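Local coordinates for protein Non-sulfated chondroitin lyase E66 (Autographa californica nucleopolyhedrovirus, PDB 3VSN) that cleaves non-sulfated chondroitin as a lyase of the occlusion-derived virus envelope and is essential for oral infectivity of the virus, at residues A[328-339]-A[445-453]; A[609-617]-A[638-646]. All blocks are in the same frame, centred on the assembly; numbering follows the deposited sequence.

Contact 1: A[328-339]-A[445-453]; sequences LTKLSKTYYGSV and CTLFYDHGM
T446 opens the contact with a light apolar touch, its CG2 lying 4.0 Å from V339 CG2. Two residues on, F448 does most of the filling. With CG anti to the carbonyl carbon (chi1 -66°), its ring rises into the hairpin 328-339: L328 CD2 meets its edge, 3.8 Å from CD2 of the ring, while V339 CG2 approaches the far tip obliquely, 3.7 Å from F448 CZ. G337 has no side chain and leaves room for CE1 of the ring, and the aliphatic part of K330 runs past F448 CB. Y449 turns its own side chain away, the hydroxyl going to D563, and gives its carbonyl to the contact. Y335 OH donates to Y449 O over 2.7 Å, from above the carbonyl plane, and G452 N reaches the same oxygen from the opposite face, so a buried acceptor is held by two donors. D450 then meets K330 in a salt bridge. The lysine chain is extended until it bends at chi4 (72°), which carries NZ to 2.7 Å from D450 OD1, above the carboxylate plane; NZ also bonds T424 O. A water donates to the same OD1 and bridges to S332 OG, which also accepts from T334 N, an ST turn, and from Y335 N, an ST motif. H451 follows a cis peptide bond, and its ND1 is hydrogen-bonded to T334 OG1, which lies in the plane of the imidazole, 2.8 Å away; either could donate. The two hairpins thus stack with their strands nearly aligned: 335-339 runs at 157° to 445-449, the axes 8.7 Å apart, without backbone pairing. This is the face-to-face sheet packing of a beta-sandwich, with an apolar centre and polar bonds gathered where both chains turn.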
loop_
_atom_site.group_PDB
_atom_site.type_symbol
_atom_site.label_atom_id
_atom_site.label_comp_id
_atom_site.label_asym_id
_atom_site.label_seq_id
_atom_site.Cartn_x
_atom_site.Cartn_y
_atom_site.Cartn_z
ATOM N N LEU A 328 3.038 10.933 1.178
ATOM C CA LEU A 328 2.428 11.818 0.193
ATOM C C LEU A 328 2.083 10.994 -1.038
ATOM O O LEU A 328 2.944 10.307 -1.588
ATOM C CB LEU A 328 3.383 12.958 -0.186
ATOM C CG LEU A 328 2.993 13.855 -1.372
ATOM C CD1 LEU A 328 1.760 14.698 -1.055
ATOM C CD2 LEU A 328 4.154 14.754 -1.779
ATOM N N THR A 329 0.831 11.074 -1.475
ATOM C CA THR A 329 0.348 10.244 -2.569
ATOM C C THR A 329 -0.511 11.063 -3.521
ATOM O O THR A 329 -1.361 11.840 -3.091
ATOM C CB THR A 329 -0.444 9.040 -2.020
ATOM O OG1 THR A 329 0.436 8.214 -1.246
ATOM C CG2 THR A 329 -1.047 8.202 -3.150
ATOM N N LYS A 330 -0.276 10.892 -4.817
ATOM C CA LYS A 330 -1.072 11.576 -5.821
ATOM C C LYS A 330 -1.621 10.575 -6.816
ATOM O O LYS A 330 -0.885 9.734 -7.340
ATOM C CB LYS A 330 -0.245 12.647 -6.541
ATOM C CG LYS A 330 -0.978 13.339 -7.684
ATOM C CD LYS A 330 -0.127 14.447 -8.279
ATOM C CE LYS A 330 -0.640 14.887 -9.642
ATOM N NZ LYS A 330 -1.914 15.662 -9.586
ATOM N N LEU A 331 -2.924 10.667 -7.058
ATOM C CA LEU A 331 -3.557 9.925 -8.129
ATOM C C LEU A 331 -4.164 10.930 -9.094
ATOM O O LEU A 331 -5.056 11.693 -8.724
ATOM C CB LEU A 331 -4.632 8.969 -7.591
ATOM C CG LEU A 331 -5.276 8.069 -8.655
ATOM C CD1 LEU A 331 -4.323 6.960 -9.087
ATOM C CD2 LEU A 331 -6.596 7.491 -8.160
ATOM N N SER A 332 -3.658 10.938 -10.323
ATOM C CA SER A 332 -4.190 11.805 -11.357
ATOM C C SER A 332 -4.834 10.961 -12.454
ATOM O O SER A 332 -4.915 9.732 -12.339
ATOM C CB SER A 332 -3.085 12.701 -11.930
ATOM O OG SER A 332 -2.253 11.982 -12.827
ATOM N N LYS A 333 -5.292 11.624 -13.511
ATOM C CA LYS A 333 -5.833 10.929 -14.677
ATOM C C LYS A 333 -4.757 10.100 -15.393
ATOM O O LYS A 333 -5.076 9.142 -16.090
ATOM C CB LYS A 333 -6.474 11.926 -15.649
ATOM C CG LYS A 333 -7.716 12.620 -15.097
ATOM C CD LYS A 333 -8.286 13.638 -16.073
ATOM C CE LYS A 333 -9.432 14.408 -15.427
ATOM N NZ LYS A 333 -9.935 15.509 -16.295
ATOM N N THR A 334 -3.488 10.464 -15.201
ATOM C CA THR A 334 -2.390 9.848 -15.953
ATOM C C THR A 334 -1.406 9.015 -15.132
ATOM O O THR A 334 -0.765 8.108 -15.673
ATOM C CB THR A 334 -1.595 10.895 -16.767
ATOM O OG1 THR A 334 -1.082 11.905 -15.887
ATOM C CG2 THR A 334 -2.474 11.534 -17.844
ATOM N N TYR A 335 -1.271 9.312 -13.840
ATOM C CA TYR A 335 -0.303 8.577 -13.019
ATOM C C TYR A 335 -0.674 8.373 -11.553
ATOM O O TYR A 335 -1.559 9.038 -11.014
ATOM C CB TYR A 335 1.112 9.174 -13.151
ATOM C CG TYR A 335 1.414 10.439 -12.358
ATOM C CD1 TYR A 335 1.319 11.701 -12.953
ATOM C CD2 TYR A 335 1.845 10.372 -11.030
ATOM C CE1 TYR A 335 1.625 12.856 -12.243
ATOM C CE2 TYR A 335 2.145 11.521 -10.311
ATOM C CZ TYR A 335 2.038 12.760 -10.921
ATOM O OH TYR A 335 2.351 13.898 -10.208
ATOM N N TYR A 336 0.005 7.407 -10.940
ATOM C CA TYR A 336 0.022 7.230 -9.497
ATOM C C TYR A 336 1.450 7.507 -9.053
ATOM O O TYR A 336 2.394 6.947 -9.609
ATOM C CB TYR A 336 -0.388 5.797 -9.117
ATOM C CG TYR A 336 -0.061 5.419 -7.682
ATOM C CD1 TYR A 336 -0.954 5.687 -6.647
ATOM C CD2 TYR A 336 1.150 4.801 -7.360
ATOM C CE1 TYR A 336 -0.654 5.347 -5.334
ATOM C CE2 TYR A 336 1.462 4.465 -6.052
ATOM C CZ TYR A 336 0.555 4.736 -5.043
ATOM O OH TYR A 336 0.865 4.403 -3.740
ATOM N N GLY A 337 1.610 8.386 -8.071
ATOM C CA GLY A 337 2.925 8.659 -7.492
ATOM C C GLY A 337 2.827 8.693 -5.983
ATOM O O GLY A 337 1.807 9.117 -5.441
ATOM N N SER A 338 3.877 8.252 -5.297
ATOM C CA SER A 338 3.878 8.278 -3.832
ATOM C C SER A 338 5.284 8.302 -3.256
ATOM O O SER A 338 6.207 7.716 -3.826
ATOM C CB SER A 338 3.111 7.071 -3.279
ATOM O OG SER A 338 2.919 7.181 -1.877
ATOM N N VAL A 339 5.444 8.996 -2.130
ATOM C CA VAL A 339 6.689 8.961 -1.368
ATOM C C VAL A 339 6.381 8.601 0.082
ATOM O O VAL A 339 5.521 9.224 0.717
ATOM C CB VAL A 339 7.456 10.307 -1.397
ATOM C CG1 VAL A 339 8.697 10.238 -0.510
ATOM C CG2 VAL A 339 7.854 10.685 -2.816
ATOM N N CYS A 445 13.960 16.394 -1.651
ATOM C CA CYS A 445 12.885 17.293 -2.055
ATOM C C CYS A 445 12.138 16.662 -3.221
ATOM O O CYS A 445 12.722 16.457 -4.284
ATOM C CB CYS A 445 13.457 18.639 -2.512
ATOM S SG CYS A 445 14.519 19.493 -1.326
ATOM N N THR A 446 10.859 16.354 -3.032
ATOM C CA THR A 446 10.052 15.798 -4.120
ATOM C C THR A 446 8.824 16.665 -4.361
ATOM O O THR A 446 8.180 17.096 -3.413
ATOM C CB THR A 446 9.594 14.356 -3.819
ATOM O OG1 THR A 446 10.661 13.624 -3.209
ATOM C CG2 THR A 446 9.152 13.643 -5.095
ATOM N N LEU A 447 8.511 16.920 -5.630
ATOM C CA LEU A 447 7.282 17.617 -5.986
ATOM C C LEU A 447 6.507 16.838 -7.045
ATOM O O LEU A 447 7.041 16.553 -8.120
ATOM C CB LEU A 447 7.588 19.043 -6.476
ATOM C CG LEU A 447 6.408 19.892 -6.963
ATOM C CD1 LEU A 447 5.504 20.305 -5.807
ATOM C CD2 LEU A 447 6.912 21.116 -7.715
ATOM N N PHE A 448 5.258 16.493 -6.730
ATOM C CA PHE A 448 4.339 15.888 -7.701
ATOM C C PHE A 448 3.422 16.972 -8.266
ATOM O O PHE A 448 2.926 17.822 -7.520
ATOM C CB PHE A 448 3.470 14.792 -7.060
ATOM C CG PHE A 448 4.231 13.572 -6.603
ATOM C CD1 PHE A 448 4.793 12.692 -7.522
ATOM C CD2 PHE A 448 4.344 13.280 -5.247
ATOM C CE1 PHE A 448 5.481 11.562 -7.096
ATOM C CE2 PHE A 448 5.028 12.148 -4.813
ATOM C CZ PHE A 448 5.603 11.291 -5.741
ATOM N N TYR A 449 3.187 16.926 -9.575
ATOM C CA TYR A 449 2.300 17.873 -10.260
ATOM C C TYR A 449 1.736 17.206 -11.521
ATOM O O TYR A 449 2.109 16.079 -11.840
ATOM C CB TYR A 449 3.080 19.148 -10.626
ATOM C CG TYR A 449 4.268 18.869 -11.521
ATOM C CD1 TYR A 449 5.514 18.529 -10.981
ATOM C CD2 TYR A 449 4.141 18.906 -12.910
ATOM C CE1 TYR A 449 6.597 18.246 -11.804
ATOM C CE2 TYR A 449 5.217 18.623 -13.738
ATOM C CZ TYR A 449 6.441 18.302 -13.181
ATOM O OH TYR A 449 7.509 18.033 -14.009
ATOM N N ASP A 450 0.841 17.880 -12.239
ATOM C CA ASP A 450 0.383 17.360 -13.532
ATOM C C ASP A 450 1.332 17.876 -14.625
ATOM O O ASP A 450 1.377 19.080 -14.837
ATOM C CB ASP A 450 -1.057 17.816 -13.822
ATOM C CG ASP A 450 -2.056 17.359 -12.760
ATOM O OD1 ASP A 450 -1.922 16.244 -12.218
ATOM O OD2 ASP A 450 -3.008 18.113 -12.483
ATOM N N HIS A 451 2.097 17.018 -15.317
ATOM C CA HIS A 451 2.066 15.556 -15.227
ATOM C C HIS A 451 3.448 15.003 -14.989
ATOM O O HIS A 451 4.019 14.314 -15.851
ATOM C CB HIS A 451 1.526 14.970 -16.526
ATOM C CG HIS A 451 0.120 15.406 -16.862
ATOM N ND1 HIS A 451 -0.951 14.629 -16.627
ATOM C CD2 HIS A 451 -0.362 16.578 -17.440
ATOM C CE1 HIS A 451 -2.066 15.269 -17.029
ATOM N NE2 HIS A 451 -1.703 16.463 -17.526
ATOM N N GLY A 452 4.016 15.296 -13.827
ATOM C CA GLY A 452 5.374 14.859 -13.553
ATOM C C GLY A 452 5.797 14.945 -12.105
ATOM O O GLY A 452 4.981 15.178 -11.217
ATOM N N MET A 453 7.095 14.769 -11.884
ATOM C CA MET A 453 7.662 14.701 -10.550
ATOM C C MET A 453 9.079 15.246 -10.593
ATOM O O MET A 453 9.887 14.801 -11.405
ATOM C CB MET A 453 7.689 13.248 -10.058
ATOM C CG MET A 453 8.220 13.073 -8.641
ATOM S SD MET A 453 8.962 11.449 -8.357
ATOM C CE MET A 453 10.532 11.678 -9.200
HETATM O O HOH W 1 -0.950 14.163 -13.750
#

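Contact 2: A[609-617]-A[638-646]; sequences DTTIPFSVI and VYGNGFKLN. With GOL (glycerol), chain B.
N641 O accepts two bonds: F614 N donates to it over 2.9 Å, nearly straight at 171° and on a lone pair, and a water gives a second, longer bond. P613 is at the N-cap, and N641 O takes the first N-H of the helix directly, that of S615 through the water. The ring of F614 folds back over the turn 640-642, its CG anti to the carbonyl carbon (chi1 -69°). G642 CA sits squarely over the ring centre, 3.7 Å from the centroid, a CH-pi contact almost on the ring normal; the missing side chain of G642 lets its CA come close to I612 O and P613 CA. The edge of the same ring points at the face of F643, offset, with centroids 5.3 Å apart and planes at 81°. I617 CD1, one helical turn further, comes to 3.7 Å from F643 CD2. Back from the helix start, strands 611-613 and 642-645 pair antiparallel, within a three-stranded sheet whose other member is strand 636-639. I612 and F643 form the hydrogen-bonded pair, I612 N to F643 O and F643 N to I612 O both 2.9 Å, and L645 N adds a bond to T610 O. The side chains of I612 and F643 turn to strand 654-658, I612 against F654 and F643 edge-to-face with F656. On the other face T611 CG2 lies 3.9 Å from Y639 CD1, with K644 CD over the centre of that ring. At the far end K644 NZ and T610 OG1 make weak bonds to a glycerol, probably from the crystallisation liquor.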
loop_
_atom_site.group_PDB
_atom_site.type_symbol
_atom_site.label_atom_id
_atom_site.label_comp_id
_atom_site.label_asym_id
_atom_site.label_seq_id
_atom_site.Cartn_x
_atom_site.Cartn_y
_atom_site.Cartn_z
ATOM N N ASP A 609 6.155 21.878 13.848
ATOM C CA ASP A 609 5.712 23.078 14.552
ATOM C C ASP A 609 4.229 23.331 14.294
ATOM O O ASP A 609 3.759 23.221 13.158
ATOM C CB ASP A 609 6.520 24.296 14.095
ATOM C CG ASP A 609 7.975 24.249 14.546
ATOM O OD1 ASP A 609 8.412 23.229 15.120
ATOM O OD2 ASP A 609 8.691 25.244 14.325
ATOM N N THR A 610 3.495 23.661 15.352
ATOM C CA THR A 610 2.072 23.983 15.222
ATOM C C THR A 610 1.861 25.495 15.117
ATOM O O THR A 610 0.730 25.968 14.999
ATOM C CB THR A 610 1.245 23.402 16.384
ATOM O OG1 THR A 610 1.764 23.893 17.625
ATOM C CG2 THR A 610 1.315 21.873 16.375
ATOM N N THR A 611 2.964 26.242 15.161
ATOM C CA THR A 611 2.949 27.676 14.880
ATOM C C THR A 611 3.913 27.996 13.736
ATOM O O THR A 611 4.919 27.304 13.560
ATOM C CB THR A 611 3.311 28.522 16.120
ATOM O OG1 THR A 611 4.619 28.165 16.581
ATOM C CG2 THR A 611 2.294 28.315 17.246
ATOM N N ILE A 612 3.580 29.021 12.953
ATOM C CA ILE A 612 4.424 29.504 11.851
ATOM C C ILE A 612 4.608 31.020 11.986
ATOM O O ILE A 612 3.621 31.751 12.092
ATOM C CB ILE A 612 3.835 29.138 10.461
ATOM C CG1 ILE A 612 4.785 29.557 9.326
ATOM C CG2 ILE A 612 2.444 29.742 10.258
ATOM C CD1 ILE A 612 4.382 29.030 7.960
ATOM N N PRO A 613 5.869 31.497 12.004
ATOM C CA PRO A 613 6.105 32.938 12.132
ATOM C C PRO A 613 5.725 33.717 10.874
ATOM O O PRO A 613 5.837 33.185 9.761
ATOM C CB PRO A 613 7.622 33.029 12.364
ATOM C CG PRO A 613 8.046 31.659 12.783
ATOM C CD PRO A 613 7.131 30.739 12.032
ATOM N N PHE A 614 5.284 34.965 11.059
ATOM C CA PHE A 614 5.005 35.863 9.936
ATOM C C PHE A 614 6.214 35.944 9.007
ATOM O O PHE A 614 6.058 35.981 7.784
ATOM C CB PHE A 614 4.667 37.288 10.407
ATOM C CG PHE A 614 3.348 37.420 11.124
ATOM C CD1 PHE A 614 2.157 37.010 10.529
ATOM C CD2 PHE A 614 3.292 38.010 12.382
ATOM C CE1 PHE A 614 0.945 37.151 11.197
ATOM C CE2 PHE A 614 2.082 38.154 13.054
ATOM C CZ PHE A 614 0.908 37.722 12.460
ATOM N N SER A 615 7.411 35.969 9.596
ATOM C CA SER A 615 8.652 36.152 8.832
ATOM C C SER A 615 8.988 34.969 7.920
ATOM O O SER A 615 9.594 35.153 6.859
ATOM C CB SER A 615 9.830 36.468 9.763
ATOM O OG SER A 615 10.090 35.401 10.660
ATOM N N VAL A 616 8.593 33.764 8.331
ATOM C CA VAL A 616 8.793 32.568 7.508
ATOM C C VAL A 616 7.914 32.653 6.259
ATOM O O VAL A 616 8.366 32.364 5.147
ATOM C CB VAL A 616 8.526 31.267 8.304
ATOM C CG1 VAL A 616 8.436 30.058 7.376
ATOM C CG2 VAL A 616 9.618 31.052 9.342
ATOM N N ILE A 617 6.665 33.067 6.451
ATOM C CA ILE A 617 5.736 33.269 5.343
ATOM C C ILE A 617 6.270 34.344 4.389
ATOM O O ILE A 617 6.308 34.133 3.170
ATOM C CB ILE A 617 4.321 33.634 5.856
ATOM C CG1 ILE A 617 3.766 32.493 6.722
ATOM C CG2 ILE A 617 3.381 33.927 4.695
ATOM C CD1 ILE A 617 2.562 32.861 7.568
ATOM N N VAL A 638 -4.132 33.948 14.160
ATOM C CA VAL A 638 -3.049 34.798 14.657
ATOM C C VAL A 638 -2.749 34.474 16.116
ATOM O O VAL A 638 -3.637 34.506 16.971
ATOM C CB VAL A 638 -3.362 36.305 14.491
ATOM C CG1 VAL A 638 -2.293 37.160 15.162
ATOM C CG2 VAL A 638 -3.474 36.677 13.020
ATOM N N TYR A 639 -1.487 34.148 16.378
ATOM C CA TYR A 639 -1.038 33.706 17.689
ATOM C C TYR A 639 0.427 34.092 17.818
ATOM O O TYR A 639 1.251 33.648 17.024
ATOM C CB TYR A 639 -1.194 32.189 17.788
ATOM C CG TYR A 639 -0.765 31.584 19.104
ATOM C CD1 TYR A 639 0.535 31.099 19.283
ATOM C CD2 TYR A 639 -1.666 31.481 20.166
ATOM C CE1 TYR A 639 0.928 30.539 20.490
ATOM C CE2 TYR A 639 -1.281 30.922 21.376
ATOM C CZ TYR A 639 0.013 30.454 21.530
ATOM O OH TYR A 639 0.391 29.902 22.729
ATOM N N GLY A 640 0.751 34.920 18.806
ATOM C CA GLY A 640 2.104 35.465 18.917
ATOM C C GLY A 640 2.504 36.172 17.631
ATOM O O GLY A 640 1.691 36.862 17.014
ATOM N N ASN A 641 3.747 35.969 17.204
ATOM C CA ASN A 641 4.253 36.624 15.998
ATOM C C ASN A 641 4.048 35.775 14.740
ATOM O O ASN A 641 4.945 35.653 13.906
ATOM C CB ASN A 641 5.734 36.985 16.172
ATOM C CG ASN A 641 6.163 38.146 15.293
ATOM O OD1 ASN A 641 5.354 38.998 14.926
ATOM N ND2 ASN A 641 7.451 38.192 14.964
ATOM N N GLY A 642 2.858 35.194 14.612
ATOM C CA GLY A 642 2.540 34.343 13.472
ATOM C C GLY A 642 1.165 33.722 13.600
ATOM O O GLY A 642 0.243 34.353 14.119
ATOM N N PHE A 643 1.035 32.485 13.125
ATOM C CA PHE A 643 -0.234 31.762 13.162
ATOM C C PHE A 643 -0.085 30.425 13.868
ATOM O O PHE A 643 0.985 29.825 13.857
ATOM C CB PHE A 643 -0.757 31.504 11.748
ATOM C CG PHE A 643 -1.030 32.748 10.962
ATOM C CD1 PHE A 643 -2.280 33.358 11.009
ATOM C CD2 PHE A 643 -0.041 33.297 10.148
ATOM C CE1 PHE A 643 -2.533 34.506 10.273
ATOM C CE2 PHE A 643 -0.290 34.442 9.412
ATOM C CZ PHE A 643 -1.538 35.048 9.473
ATOM N N LYS A 644 -1.178 29.958 14.457
ATOM C CA LYS A 644 -1.223 28.669 15.122
ATOM C C LYS A 644 -2.341 27.857 14.480
ATOM O O LYS A 644 -3.396 28.399 14.174
ATOM C CB LYS A 644 -1.489 28.872 16.611
ATOM C CG LYS A 644 -1.594 27.610 17.448
ATOM C CD LYS A 644 -1.734 27.985 18.916
ATOM C CE LYS A 644 -2.098 26.793 19.783
ATOM N NZ LYS A 644 -0.945 25.858 19.903
ATOM N N LEU A 645 -2.107 26.562 14.281
ATOM C CA LEU A 645 -3.111 25.678 13.686
ATOM C C LEU A 645 -4.395 25.632 14.517
ATOM O O LEU A 645 -4.337 25.549 15.744
ATOM C CB LEU A 645 -2.551 24.261 13.534
ATOM C CG LEU A 645 -1.397 24.056 12.545
ATOM C CD1 LEU A 645 -0.814 22.660 12.709
ATOM C CD2 LEU A 645 -1.836 24.294 11.105
ATOM N N ASN A 646 -5.545 25.691 13.844
ATOM C CA ASN A 646 -6.840 25.521 14.510
ATOM C C ASN A 646 -6.940 24.155 15.182
ATOM O O ASN A 646 -7.477 24.034 16.278
ATOM C CB ASN A 646 -8.004 25.693 13.523
ATOM C CG ASN A 646 -8.208 27.136 13.087
ATOM O OD1 ASN A 646 -7.645 28.063 13.666
ATOM N ND2 ASN A 646 -9.027 27.328 12.057
HETATM C C1 GOL B . -2.104 22.571 19.764
HETATM O O1 GOL B . -0.677 22.766 19.468
HETATM C C2 GOL B . -2.870 22.524 18.422
HETATM O O2 GOL B . -2.461 23.616 17.565
HETATM C C3 GOL B . -4.375 22.597 18.687
HETATM O O3 GOL B . -4.983 21.331 18.384
HETATM O O HOH W 2 7.667 36.616 12.590
#

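In the fold
The two contacts follow one another along the chain without touching, their nearest atoms about 15 Å apart. Contact 1 is buried, where the hairpin 328-339 of one sheet packs on the hairpin 445-453 of another; every link involves a side chain and no backbone-to-backbone bond joins the hairpins. Contact 2 is peripheral, its centre 34 Å from the centre of the chain and only partly buried, and both its segments contribute strands to one small sheet. Contact 1 has an apolar centre round a phenylalanine, with its salt bridge and hydroxyl bonds toward the turns, whereas contact 2 leans on antiparallel backbone bonds, ring packing and a helix start.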